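Local coordinates for protein alcohol oxidase (Myceliophthora thermophila, PDB 6F74) that binds FAD and is probably an oxygen-dependent oxidase acting on an alcohol-type substrate, as a flavoprotein of the vanillyl-alcohol oxidase type, at residues A[261-266]-A[285-290]; A[432-437]-A[516-521]; A[545-550]-A[577-582]; A[562-567]-A[583-588]. All coordinates share one frame; numbering follows the deposited sequence.

Overall arrangement
Contact 1 closes first along the chain, then contact 2, and contacts 3 and 4 follow with their segments alternating. Contact 1 joins strand 260-266 to helix 281-287 in the FAD-binding part. Contact 2, centred about 30 Å from the centre of contact 1 across the chain's centre, packs helix 512-533 on strand 435-440, an outer strand of the seven-stranded antiparallel sheet. Contact 3 touches both, through G290 and V582 and through Q519 and D545. Contact 4, about 11 Å from contact 3 between centres, sets helix 560-570 against the chain leaving C581 and meets contact 1 where A566 touches A286. The C-terminal, berberine-like region thus bridges the flavin-binding part and the part built on the seven-stranded sheet.

Contact 1: A[261-266]-A[285-290]; sequences LEAQIM and RAIRGG
I287 and I265 reach toward each other tip to tip, their CD1 methyls 4.0 Å apart, and A263 joins them from two residues earlier on the strand. The CB of A263 lies 3.9 Å from the same I287 CD1, so this one methyl meets both strand residues. A263 and I265 present side chains to the same side of the strand, as alternate residues do. I287 puts CG1 between its backbone N and carbonyl carbon (chi1 63°), and the outer torsion then extends CD1 toward the strand. All three side chains are buried, and the contact is purely apolar.

Past I287 the helix gives way to a turn in which G290 N is hydrogen-bonded to A286 O at 2.8 Å. R288 sends its guanidinium aside to salt bridges with D258 and D484, which tie the helix end to two other parts of the chain. On the strand side, backbone bonds link A263 to A275 and Q264 to L298 and S299, and the side chain of I265 is about 4 Å from that of V297, an FAD-binding residue. A short helix packed on a strand of an antiparallel sheet beside the flavin pocket fits the FAD-binding domain of VAO-type oxidases.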
loop_
_atom_site.group_PDB
_atom_site.type_symbol
_atom_site.label_atom_id
_atom_site.label_comp_id
_atom_site.label_asym_id
_atom_site.label_seq_id
_atom_site.Cartn_x
_atom_site.Cartn_y
_atom_site.Cartn_z
ATOM N N LEU A 261 -0.605 11.792 -15.012
ATOM C CA LEU A 261 -0.486 12.399 -16.341
ATOM C C LEU A 261 0.956 12.622 -16.763
ATOM O O LEU A 261 1.287 12.521 -17.954
ATOM C CB LEU A 261 -1.199 13.735 -16.343
ATOM C CG LEU A 261 -2.718 13.633 -16.215
ATOM C CD1 LEU A 261 -3.295 14.971 -15.773
ATOM C CD2 LEU A 261 -3.326 13.123 -17.540
ATOM N N GLU A 262 1.790 12.977 -15.788
ATOM C CA GLU A 262 3.220 13.140 -15.963
ATOM C C GLU A 262 3.915 13.200 -14.622
ATOM O O GLU A 262 3.250 13.283 -13.571
ATOM C CB GLU A 262 3.543 14.412 -16.774
ATOM C CG GLU A 262 3.169 15.739 -16.176
ATOM C CD GLU A 262 3.410 16.876 -17.155
ATOM O OE1 GLU A 262 2.908 16.803 -18.284
ATOM O OE2 GLU A 262 4.148 17.835 -16.811
ATOM N N ALA A 263 5.249 13.147 -14.665
ATOM C CA ALA A 263 6.077 13.241 -13.471
ATOM C C ALA A 263 7.399 13.955 -13.794
ATOM O O ALA A 263 7.861 13.931 -14.927
ATOM C CB ALA A 263 6.351 11.845 -12.908
ATOM N N GLN A 264 7.990 14.563 -12.774
ATOM C CA GLN A 264 9.381 14.958 -12.802
ATOM C C GLN A 264 10.097 13.933 -11.939
ATOM O O GLN A 264 9.631 13.602 -10.851
ATOM C CB GLN A 264 9.569 16.352 -12.223
ATOM C CG GLN A 264 8.951 17.502 -13.027
ATOM C CD GLN A 264 9.574 17.647 -14.380
ATOM O OE1 GLN A 264 10.784 17.756 -14.511
ATOM N NE2 GLN A 264 8.752 17.649 -15.407
ATOM N N ILE A 265 11.208 13.415 -12.471
ATOM C CA ILE A 265 11.942 12.331 -11.867
ATOM C C ILE A 265 13.431 12.595 -11.987
ATOM O O ILE A 265 13.913 12.912 -13.086
ATOM C CB ILE A 265 11.634 10.985 -12.554
ATOM C CG1 ILE A 265 10.131 10.676 -12.480
ATOM C CG2 ILE A 265 12.402 9.864 -11.872
ATOM C CD1 ILE A 265 9.697 9.431 -13.222
ATOM N N MET A 266 14.143 12.454 -10.867
ATOM C CA MET A 266 15.602 12.505 -10.841
ATOM C C MET A 266 16.135 11.083 -11.013
ATOM O O MET A 266 15.865 10.183 -10.203
ATOM C CB MET A 266 16.109 13.130 -9.544
ATOM C CG MET A 266 17.637 13.212 -9.450
ATOM S SD MET A 266 18.303 14.045 -7.961
ATOM C CE MET A 266 17.340 15.545 -7.961
ATOM N N ARG A 285 5.498 4.685 -18.284
ATOM C CA ARG A 285 4.773 3.440 -18.184
ATOM C C ARG A 285 5.236 2.618 -16.981
ATOM O O ARG A 285 4.412 2.114 -16.232
ATOM C CB ARG A 285 4.903 2.622 -19.473
ATOM C CG ARG A 285 4.090 1.319 -19.423
ATOM C CD ARG A 285 4.158 0.463 -20.689
ATOM N NE ARG A 285 5.529 0.254 -21.196
ATOM C CZ ARG A 285 6.005 0.668 -22.370
ATOM N NH1 ARG A 285 5.236 1.393 -23.198
ATOM N NH2 ARG A 285 7.288 0.445 -22.666
ATOM N N ALA A 286 6.540 2.500 -16.803
ATOM C CA ALA A 286 7.110 1.750 -15.670
ATOM C C ALA A 286 6.619 2.238 -14.297
ATOM O O ALA A 286 6.238 1.431 -13.438
ATOM C CB ALA A 286 8.620 1.810 -15.730
ATOM N N ILE A 287 6.621 3.550 -14.088
ATOM C CA ILE A 287 6.155 4.094 -12.790
ATOM C C ILE A 287 4.648 4.009 -12.579
ATOM O O ILE A 287 4.183 4.185 -11.456
ATOM C CB ILE A 287 6.629 5.535 -12.517
ATOM C CG1 ILE A 287 6.073 6.540 -13.537
ATOM C CG2 ILE A 287 8.144 5.585 -12.519
ATOM C CD1 ILE A 287 6.031 7.968 -12.987
ATOM N N ARG A 288 3.895 3.773 -13.657
ATOM C CA ARG A 288 2.444 3.611 -13.589
ATOM C C ARG A 288 2.055 2.135 -13.583
ATOM O O ARG A 288 1.378 1.653 -14.489
ATOM C CB ARG A 288 1.803 4.344 -14.775
ATOM C CG ARG A 288 1.865 5.861 -14.665
ATOM C CD ARG A 288 1.241 6.547 -15.864
ATOM N NE ARG A 288 -0.120 6.048 -16.142
ATOM C CZ ARG A 288 -0.737 6.092 -17.324
ATOM N NH1 ARG A 288 -0.155 6.626 -18.390
ATOM N NH2 ARG A 288 -1.959 5.585 -17.461
ATOM N N GLY A 289 2.470 1.419 -12.544
ATOM C CA GLY A 289 2.145 -0.010 -12.370
ATOM C C GLY A 289 3.324 -0.957 -12.176
ATOM O O GLY A 289 3.130 -2.111 -11.771
ATOM N N GLY A 290 4.541 -0.496 -12.446
ATOM C CA GLY A 290 5.734 -1.326 -12.322
ATOM C C GLY A 290 6.494 -1.185 -11.035
ATOM O O GLY A 290 7.629 -1.619 -10.956
#

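Contact 2: A[432-437]-A[516-521]; sequences TSIITS and DYVQHQ
Helix 512-533 packs on an outer strand of the seven-stranded antiparallel sheet, here through I434 of 432-437, which meets V518 and Q519. The two branches of I434 divide the work. CD1 touches V518 CG1 at 3.9 Å, the two side chains crossing at about a right angle. CG2 rests against the Q519 amide, 3.4 Å from OE1 and 3.6 Å from NE2, so it straddles the oxygen and nitrogen ends from obliquely above the plane. Q519 can offer this flat group because its chain bends at chi2 (62°), which brings the amide back toward the strand.

The polar end of Q519 is held as well. NE2 donates to a water at 2.8 Å, and that water in turn donates to I435 O at 3.0 Å, a bridge from helix side chain to strand backbone. NE2 is also bonded to T523 OG1, one helical turn on, and these two partners fix the amide's rotation.

V522 extends the apolar surface under I434 and T436, with L530 further along the same helix. Within the sheet the strand pairs with 498-503, T436 bonding to S502 through the backbone, while D545 and S547 of the following loop lie against Q519.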
loop_
_atom_site.group_PDB
_atom_site.type_symbol
_atom_site.label_atom_id
_atom_site.label_comp_id
_atom_site.label_asym_id
_atom_site.label_seq_id
_atom_site.Cartn_x
_atom_site.Cartn_y
_atom_site.Cartn_z
ATOM N N THR A 432 3.514 -5.945 12.060
ATOM C CA THR A 432 4.023 -6.534 10.826
ATOM C C THR A 432 2.865 -7.054 9.967
ATOM O O THR A 432 1.915 -7.668 10.459
ATOM C CB THR A 432 5.036 -7.678 11.111
ATOM O OG1 THR A 432 6.137 -7.160 11.848
ATOM C CG2 THR A 432 5.595 -8.283 9.819
ATOM N N SER A 433 2.963 -6.805 8.666
ATOM C CA SER A 433 1.963 -7.275 7.705
ATOM C C SER A 433 2.446 -8.575 7.092
ATOM O O SER A 433 3.583 -8.643 6.608
ATOM C CB SER A 433 1.754 -6.241 6.602
ATOM O OG SER A 433 0.623 -6.628 5.858
ATOM N N ILE A 434 1.605 -9.595 7.185
ATOM C CA ILE A 434 1.825 -10.888 6.514
ATOM C C ILE A 434 0.507 -11.244 5.847
ATOM O O ILE A 434 -0.378 -11.845 6.445
ATOM C CB ILE A 434 2.281 -12.020 7.471
ATOM C CG1 ILE A 434 3.396 -11.499 8.393
ATOM C CG2 ILE A 434 2.729 -13.231 6.640
ATOM C CD1 ILE A 434 3.997 -12.544 9.301
ATOM N N ILE A 435 0.381 -10.790 4.600
ATOM C CA ILE A 435 -0.826 -10.964 3.819
ATOM C C ILE A 435 -0.498 -11.509 2.443
ATOM O O ILE A 435 0.672 -11.489 1.991
ATOM C CB ILE A 435 -1.623 -9.635 3.692
ATOM C CG1 ILE A 435 -0.795 -8.561 2.970
ATOM C CG2 ILE A 435 -2.057 -9.147 5.074
ATOM C CD1 ILE A 435 -1.532 -7.269 2.618
ATOM N N THR A 436 -1.546 -11.989 1.784
ATOM C CA THR A 436 -1.481 -12.366 0.357
ATOM C C THR A 436 -2.666 -11.718 -0.347
ATOM O O THR A 436 -3.724 -11.503 0.261
ATOM C CB THR A 436 -1.501 -13.898 0.177
ATOM O OG1 THR A 436 -1.449 -14.234 -1.202
ATOM C CG2 THR A 436 -2.767 -14.534 0.862
ATOM N N SER A 437 -2.496 -11.337 -1.608
ATOM C CA SER A 437 -3.604 -10.728 -2.350
ATOM C C SER A 437 -3.747 -11.420 -3.694
ATOM O O SER A 437 -2.764 -11.933 -4.279
ATOM C CB SER A 437 -3.450 -9.212 -2.508
ATOM O OG SER A 437 -2.196 -8.804 -3.042
ATOM N N ASP A 516 8.131 -17.970 10.420
ATOM C CA ASP A 516 8.181 -18.907 9.283
ATOM C C ASP A 516 6.906 -19.754 9.197
ATOM O O ASP A 516 6.430 -20.046 8.094
ATOM C CB ASP A 516 9.378 -19.865 9.364
ATOM C CG ASP A 516 10.713 -19.170 9.311
ATOM O OD1 ASP A 516 10.843 -18.006 8.806
ATOM O OD2 ASP A 516 11.660 -19.805 9.792
ATOM N N TYR A 517 6.372 -20.155 10.356
ATOM C CA TYR A 517 5.084 -20.875 10.411
ATOM C C TYR A 517 3.959 -19.996 9.858
ATOM O O TYR A 517 3.181 -20.426 9.023
ATOM C CB TYR A 517 4.742 -21.368 11.850
ATOM C CG TYR A 517 3.311 -21.857 11.931
ATOM C CD1 TYR A 517 2.959 -23.110 11.453
ATOM C CD2 TYR A 517 2.301 -21.038 12.414
ATOM C CE1 TYR A 517 1.633 -23.564 11.491
ATOM C CE2 TYR A 517 0.969 -21.452 12.446
ATOM C CZ TYR A 517 0.634 -22.718 11.990
ATOM O OH TYR A 517 -0.717 -23.103 11.994
ATOM N N VAL A 518 3.867 -18.762 10.320
ATOM C CA VAL A 518 2.807 -17.864 9.849
ATOM C C VAL A 518 2.985 -17.519 8.373
ATOM O O VAL A 518 2.011 -17.518 7.629
ATOM C CB VAL A 518 2.706 -16.592 10.705
ATOM C CG1 VAL A 518 1.688 -15.615 10.114
ATOM C CG2 VAL A 518 2.292 -16.954 12.122
ATOM N N GLN A 519 4.207 -17.217 7.955
ATOM C CA GLN A 519 4.471 -16.880 6.550
ATOM C C GLN A 519 4.087 -18.027 5.615
ATOM O O GLN A 519 3.528 -17.792 4.537
ATOM C CB GLN A 519 5.952 -16.521 6.316
ATOM C CG GLN A 519 6.236 -16.006 4.914
ATOM C CD GLN A 519 5.466 -14.724 4.633
ATOM O OE1 GLN A 519 5.810 -13.682 5.173
ATOM N NE2 GLN A 519 4.404 -14.803 3.822
ATOM N N HIS A 520 4.380 -19.254 6.041
ATOM C CA HIS A 520 3.985 -20.455 5.316
ATOM C C HIS A 520 2.477 -20.636 5.199
ATOM O O HIS A 520 1.998 -21.048 4.151
ATOM C CB HIS A 520 4.559 -21.707 5.990
ATOM C CG HIS A 520 4.216 -22.985 5.277
ATOM N ND1 HIS A 520 4.969 -23.477 4.232
ATOM C CD2 HIS A 520 3.166 -23.828 5.416
ATOM C CE1 HIS A 520 4.418 -24.591 3.786
ATOM N NE2 HIS A 520 3.317 -24.815 4.475
ATOM N N GLN A 521 1.736 -20.375 6.273
ATOM C CA GLN A 521 0.280 -20.405 6.190
ATOM C C GLN A 521 -0.228 -19.366 5.191
ATOM O O GLN A 521 -1.068 -19.683 4.369
ATOM C CB GLN A 521 -0.368 -20.167 7.557
ATOM C CG GLN A 521 -0.144 -21.295 8.595
ATOM C CD GLN A 521 -0.625 -22.648 8.140
ATOM O OE1 GLN A 521 -1.794 -22.819 7.847
ATOM N NE2 GLN A 521 0.282 -23.616 8.055
HETATM O O HOH W 1 3.425 -12.431 2.804
#

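Contact 3: A[545-550]-A[577-582]; sequences DGSDPE and FCRTCV
An arginine leans on a backbone carbonyl here: R579 NH2 stands 2.9 Å from G546 O, oblique to the guanidinium plane. S547 N lies at the guanidinium edge, near its plane, at 4.0 Å from NH2. G546 has no side chain, which lets the guanidinium settle close, with NH1 4.0 Å from G546 CA. The R579 chain is extended from CG to NE, and NH1 is hydrogen-bonded to L162 O, which anchors the guanidinium.

T580 completes the contact with its CG2 methyl, which lies 3.7 Å from G546 O and also rests over the rim of one guanidinium face. T580 has a positive phi (69°), as suits the third position of the type II turn C578 to C581. The loop opposite is stiffened by two Asx turns, in which D545 OD1 accepts from S547 N (3.1 Å) and D548 OD1 from E550 N (3.0 Å). D548 is also salt-bridged to K531 of helix 512-533.

The side chain of T580 is about 4 Å from that of R164, an FAD-binding residue. In this berberine-like region loop 545-550 packs on R579 and T580 of a beta turn closed by the C578-C581 disulfide, and that turn, through C578, borders the flavin.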
loop_
_atom_site.group_PDB
_atom_site.type_symbol
_atom_site.label_atom_id
_atom_site.label_comp_id
_atom_site.label_asym_id
_atom_site.label_seq_id
_atom_site.Cartn_x
_atom_site.Cartn_y
_atom_site.Cartn_z
ATOM N N ASP A 545 2.008 -10.372 -1.116
ATOM C CA ASP A 545 2.872 -11.391 -0.502
ATOM C C ASP A 545 4.277 -11.253 -1.022
ATOM O O ASP A 545 4.597 -11.761 -2.079
ATOM C CB ASP A 545 2.338 -12.779 -0.854
ATOM C CG ASP A 545 3.079 -13.908 -0.136
ATOM O OD1 ASP A 545 4.009 -13.652 0.631
ATOM O OD2 ASP A 545 2.695 -15.085 -0.323
ATOM N N GLY A 546 5.129 -10.622 -0.235
ATOM C CA GLY A 546 6.519 -10.378 -0.634
ATOM C C GLY A 546 7.377 -11.614 -0.493
ATOM O O GLY A 546 8.508 -11.582 -0.956
ATOM N N SER A 547 6.876 -12.684 0.154
ATOM C CA SER A 547 7.598 -13.971 0.229
ATOM C C SER A 547 7.180 -15.006 -0.778
ATOM O O SER A 547 7.712 -16.126 -0.725
ATOM C CB SER A 547 7.406 -14.606 1.592
ATOM O OG SER A 547 7.986 -13.742 2.550
ATOM N N ASP A 548 6.273 -14.655 -1.697
ATOM C CA ASP A 548 5.799 -15.593 -2.690
ATOM C C ASP A 548 6.946 -15.864 -3.647
ATOM O O ASP A 548 7.433 -14.929 -4.294
ATOM C CB ASP A 548 4.585 -14.993 -3.400
ATOM C CG ASP A 548 4.053 -15.858 -4.544
ATOM O OD1 ASP A 548 4.356 -17.070 -4.625
ATOM O OD2 ASP A 548 3.279 -15.313 -5.367
ATOM N N PRO A 549 7.412 -17.132 -3.738
ATOM C CA PRO A 549 8.383 -17.489 -4.780
ATOM C C PRO A 549 7.995 -17.028 -6.185
ATOM O O PRO A 549 8.868 -16.837 -7.037
ATOM C CB PRO A 549 8.374 -19.028 -4.770
ATOM C CG PRO A 549 7.938 -19.406 -3.387
ATOM C CD PRO A 549 7.002 -18.301 -2.945
ATOM N N GLU A 550 6.696 -16.932 -6.447
ATOM C CA GLU A 550 6.221 -16.488 -7.755
ATOM C C GLU A 550 5.789 -15.038 -7.772
ATOM O O GLU A 550 4.985 -14.658 -8.628
ATOM C CB GLU A 550 5.063 -17.382 -8.194
ATOM C CG GLU A 550 5.383 -18.870 -8.247
ATOM C CD GLU A 550 6.471 -19.229 -9.225
ATOM O OE1 GLU A 550 6.686 -18.466 -10.214
ATOM O OE2 GLU A 550 7.143 -20.280 -8.983
ATOM N N PHE A 577 17.600 0.051 -5.583
ATOM C CA PHE A 577 17.197 -1.290 -5.184
ATOM C C PHE A 577 16.130 -1.249 -4.113
ATOM O O PHE A 577 16.266 -0.522 -3.137
ATOM C CB PHE A 577 18.357 -2.127 -4.646
ATOM C CG PHE A 577 17.929 -3.472 -4.128
ATOM C CD1 PHE A 577 17.803 -4.567 -5.003
ATOM C CD2 PHE A 577 17.578 -3.644 -2.809
ATOM C CE1 PHE A 577 17.380 -5.795 -4.549
ATOM C CE2 PHE A 577 17.134 -4.873 -2.348
ATOM C CZ PHE A 577 17.028 -5.945 -3.226
ATOM N N CYS A 578 15.058 -1.996 -4.325
ATOM C CA CYS A 578 14.163 -2.336 -3.239
ATOM C C CYS A 578 13.683 -3.768 -3.378
ATOM O O CYS A 578 13.656 -4.350 -4.478
ATOM C CB CYS A 578 13.002 -1.340 -3.066
ATOM S SG CYS A 578 12.271 -0.728 -4.598
ATOM N N ARG A 579 13.376 -4.333 -2.218
ATOM C CA ARG A 579 12.920 -5.717 -2.055
ATOM C C ARG A 579 11.650 -5.994 -2.889
ATOM O O ARG A 579 10.699 -5.264 -2.762
ATOM C CB ARG A 579 12.610 -5.904 -0.557
ATOM C CG ARG A 579 12.477 -7.329 -0.192
ATOM C CD ARG A 579 12.216 -7.540 1.285
ATOM N NE ARG A 579 11.636 -8.882 1.356
ATOM C CZ ARG A 579 10.337 -9.167 1.250
ATOM N NH1 ARG A 579 9.386 -8.208 1.152
ATOM N NH2 ARG A 579 9.981 -10.433 1.272
ATOM N N THR A 580 11.670 -7.035 -3.724
ATOM C CA THR A 580 10.577 -7.384 -4.652
ATOM C C THR A 580 10.382 -6.409 -5.819
ATOM O O THR A 580 9.565 -6.693 -6.702
ATOM C CB THR A 580 9.161 -7.556 -3.998
ATOM O OG1 THR A 580 8.580 -6.288 -3.657
ATOM C CG2 THR A 580 9.180 -8.488 -2.799
ATOM N N CYS A 581 11.094 -5.284 -5.842
ATOM C CA CYS A 581 10.938 -4.307 -6.916
ATOM C C CYS A 581 11.489 -4.919 -8.191
ATOM O O CYS A 581 12.199 -5.948 -8.166
ATOM C CB CYS A 581 11.617 -2.964 -6.577
ATOM S SG CYS A 581 10.933 -2.200 -5.089
ATOM N N VAL A 582 11.103 -4.332 -9.318
ATOM C CA VAL A 582 11.503 -4.884 -10.607
ATOM C C VAL A 582 13.040 -4.910 -10.658
ATOM O O VAL A 582 13.705 -3.893 -10.335
ATOM C CB VAL A 582 10.913 -4.047 -11.756
ATOM C CG1 VAL A 582 11.573 -4.384 -13.074
ATOM C CG2 VAL A 582 9.400 -4.275 -11.829
#

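Contact 4: A[562-567]-A[583-588]; sequences QHLAAK and GAEDFI
Two flat groups meet the branched end of L564: the peptide joining V582 to G583, and the carboxylate of E585. CD1 of L564 stands over the N-CA bond of G583, 3.6 Å from CA and 3.8 Å from N. The other methyl, CD2, comes near the carboxylate more loosely, 4.4 Å from E585 OE2. One leucine thus straddles the start of the segment and a side chain two residues further on. Its CG lies opposite the backbone N (chi1 -166°), which swings the two methyls off the helix toward 583-588.

G583 has a positive phi (88°) and no CB, so L564 and K567 can both approach its backbone; the CG of K567 lies 4.5 Å from G583 CA. Beyond this aliphatic stretch the buried K567 ammonium turns to D571, N574 and G293. E585 carries CG between its backbone N and carbonyl carbon (chi1 68°), and the chain folds back toward G583. There the hydroxyl of Y560 is hydrogen-bonded to both E585 OE2 and G583 N, tying the carboxylate to the peptide that L564 covers.

After G583 the chain makes a 3-10 turn, in which D586 N bonds to G583 O (3.1 Å) and F587 N to A584 O (3.0 Å). It then enters strand 587-588, paired with 596-597. Helix 551-556 touches E585 through Y551 and I552, while Q562 and A566 lie against R285 and A286 of helix 281-287.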
loop_
_atom_site.group_PDB
_atom_site.type_symbol
_atom_site.label_atom_id
_atom_site.label_comp_id
_atom_site.label_asym_id
_atom_site.label_seq_id
_atom_site.Cartn_x
_atom_site.Cartn_y
_atom_site.Cartn_z
ATOM N N GLN A 562 9.004 -5.660 -19.938
ATOM C CA GLN A 562 9.041 -4.230 -20.254
ATOM C C GLN A 562 9.407 -3.405 -19.046
ATOM O O GLN A 562 10.142 -2.429 -19.171
ATOM C CB GLN A 562 7.695 -3.749 -20.779
ATOM C CG GLN A 562 7.702 -3.272 -22.210
ATOM C CD GLN A 562 6.292 -3.134 -22.778
ATOM O OE1 GLN A 562 6.107 -2.402 -23.754
ATOM N NE2 GLN A 562 5.293 -3.825 -22.166
ATOM N N HIS A 563 8.904 -3.765 -17.870
ATOM C CA HIS A 563 9.312 -3.058 -16.660
ATOM C C HIS A 563 10.818 -3.214 -16.450
ATOM O O HIS A 563 11.538 -2.232 -16.232
ATOM C CB HIS A 563 8.559 -3.555 -15.433
ATOM C CG HIS A 563 7.099 -3.229 -15.439
ATOM N ND1 HIS A 563 6.583 -2.103 -16.035
ATOM C CD2 HIS A 563 6.051 -3.872 -14.880
ATOM C CE1 HIS A 563 5.276 -2.073 -15.860
ATOM N NE2 HIS A 563 4.922 -3.145 -15.177
ATOM N N LEU A 564 11.285 -4.451 -16.552
ATOM C CA LEU A 564 12.701 -4.739 -16.413
ATOM C C LEU A 564 13.568 -3.979 -17.405
ATOM O O LEU A 564 14.608 -3.496 -17.027
ATOM C CB LEU A 564 12.973 -6.231 -16.555
ATOM C CG LEU A 564 14.327 -6.768 -16.123
ATOM C CD1 LEU A 564 14.680 -6.395 -14.698
ATOM C CD2 LEU A 564 14.306 -8.290 -16.285
ATOM N N ALA A 565 13.141 -3.853 -18.655
ATOM C CA ALA A 565 13.929 -3.088 -19.635
ATOM C C ALA A 565 14.119 -1.630 -19.178
ATOM O O ALA A 565 15.249 -1.121 -19.132
ATOM C CB ALA A 565 13.311 -3.160 -21.030
ATOM N N ALA A 566 13.016 -0.979 -18.828
ATOM C CA ALA A 566 13.043 0.369 -18.248
ATOM C C ALA A 566 13.958 0.455 -16.993
ATOM O O ALA A 566 14.703 1.415 -16.825
ATOM C CB ALA A 566 11.638 0.819 -17.917
ATOM N N LYS A 567 13.887 -0.556 -16.138
ATOM C CA LYS A 567 14.742 -0.644 -14.977
ATOM C C LYS A 567 16.222 -0.659 -15.351
ATOM O O LYS A 567 17.008 0.072 -14.768
ATOM C CB LYS A 567 14.408 -1.884 -14.146
ATOM C CG LYS A 567 15.305 -2.113 -12.947
ATOM C CD LYS A 567 15.289 -0.943 -11.950
ATOM C CE LYS A 567 16.150 -1.281 -10.734
ATOM N NZ LYS A 567 16.229 -0.230 -9.692
ATOM N N GLY A 583 13.585 -6.070 -11.037
ATOM C CA GLY A 583 15.036 -6.243 -11.116
ATOM C C GLY A 583 15.744 -6.685 -9.858
ATOM O O GLY A 583 16.936 -6.931 -9.914
ATOM N N ALA A 584 15.012 -6.817 -8.746
ATOM C CA ALA A 584 15.610 -7.119 -7.446
ATOM C C ALA A 584 16.258 -8.491 -7.375
ATOM O O ALA A 584 17.147 -8.711 -6.562
ATOM C CB ALA A 584 14.558 -6.972 -6.339
ATOM N N GLU A 585 15.828 -9.399 -8.245
ATOM C CA GLU A 585 16.416 -10.731 -8.350
ATOM C C GLU A 585 17.870 -10.760 -8.813
ATOM O O GLU A 585 18.520 -11.815 -8.732
ATOM C CB GLU A 585 15.568 -11.621 -9.283
ATOM C CG GLU A 585 15.569 -11.232 -10.765
ATOM C CD GLU A 585 14.510 -10.217 -11.161
ATOM O OE1 GLU A 585 13.979 -9.423 -10.299
ATOM O OE2 GLU A 585 14.216 -10.223 -12.381
ATOM N N ASP A 586 18.388 -9.646 -9.342
ATOM C CA ASP A 586 19.797 -9.570 -9.681
ATOM C C ASP A 586 20.685 -9.270 -8.489
ATOM O O ASP A 586 21.929 -9.266 -8.633
ATOM C CB ASP A 586 20.035 -8.552 -10.805
ATOM C CG ASP A 586 19.557 -9.060 -12.133
ATOM O OD1 ASP A 586 19.352 -10.293 -12.261
ATOM O OD2 ASP A 586 19.331 -8.235 -13.038
ATOM N N PHE A 587 20.075 -9.030 -7.328
ATOM C CA PHE A 587 20.775 -8.802 -6.070
ATOM C C PHE A 587 20.356 -9.794 -4.980
ATOM O O PHE A 587 19.315 -10.462 -5.081
ATOM C CB PHE A 587 20.495 -7.397 -5.585
ATOM C CG PHE A 587 21.298 -6.340 -6.276
ATOM C CD1 PHE A 587 21.070 -5.990 -7.564
ATOM C CD2 PHE A 587 22.297 -5.660 -5.580
ATOM C CE1 PHE A 587 21.826 -4.994 -8.167
ATOM C CE2 PHE A 587 23.036 -4.663 -6.159
ATOM C CZ PHE A 587 22.815 -4.338 -7.434
ATOM N N ILE A 588 21.177 -9.865 -3.936
ATOM C CA ILE A 588 20.861 -10.581 -2.711
ATOM C C ILE A 588 20.829 -9.575 -1.571
ATOM O O ILE A 588 21.845 -8.942 -1.271
ATOM C CB ILE A 588 21.902 -11.690 -2.408
ATOM C CG1 ILE A 588 21.972 -12.675 -3.572
ATOM C CG2 ILE A 588 21.542 -12.443 -1.104
ATOM C CD1 ILE A 588 23.144 -13.643 -3.491
#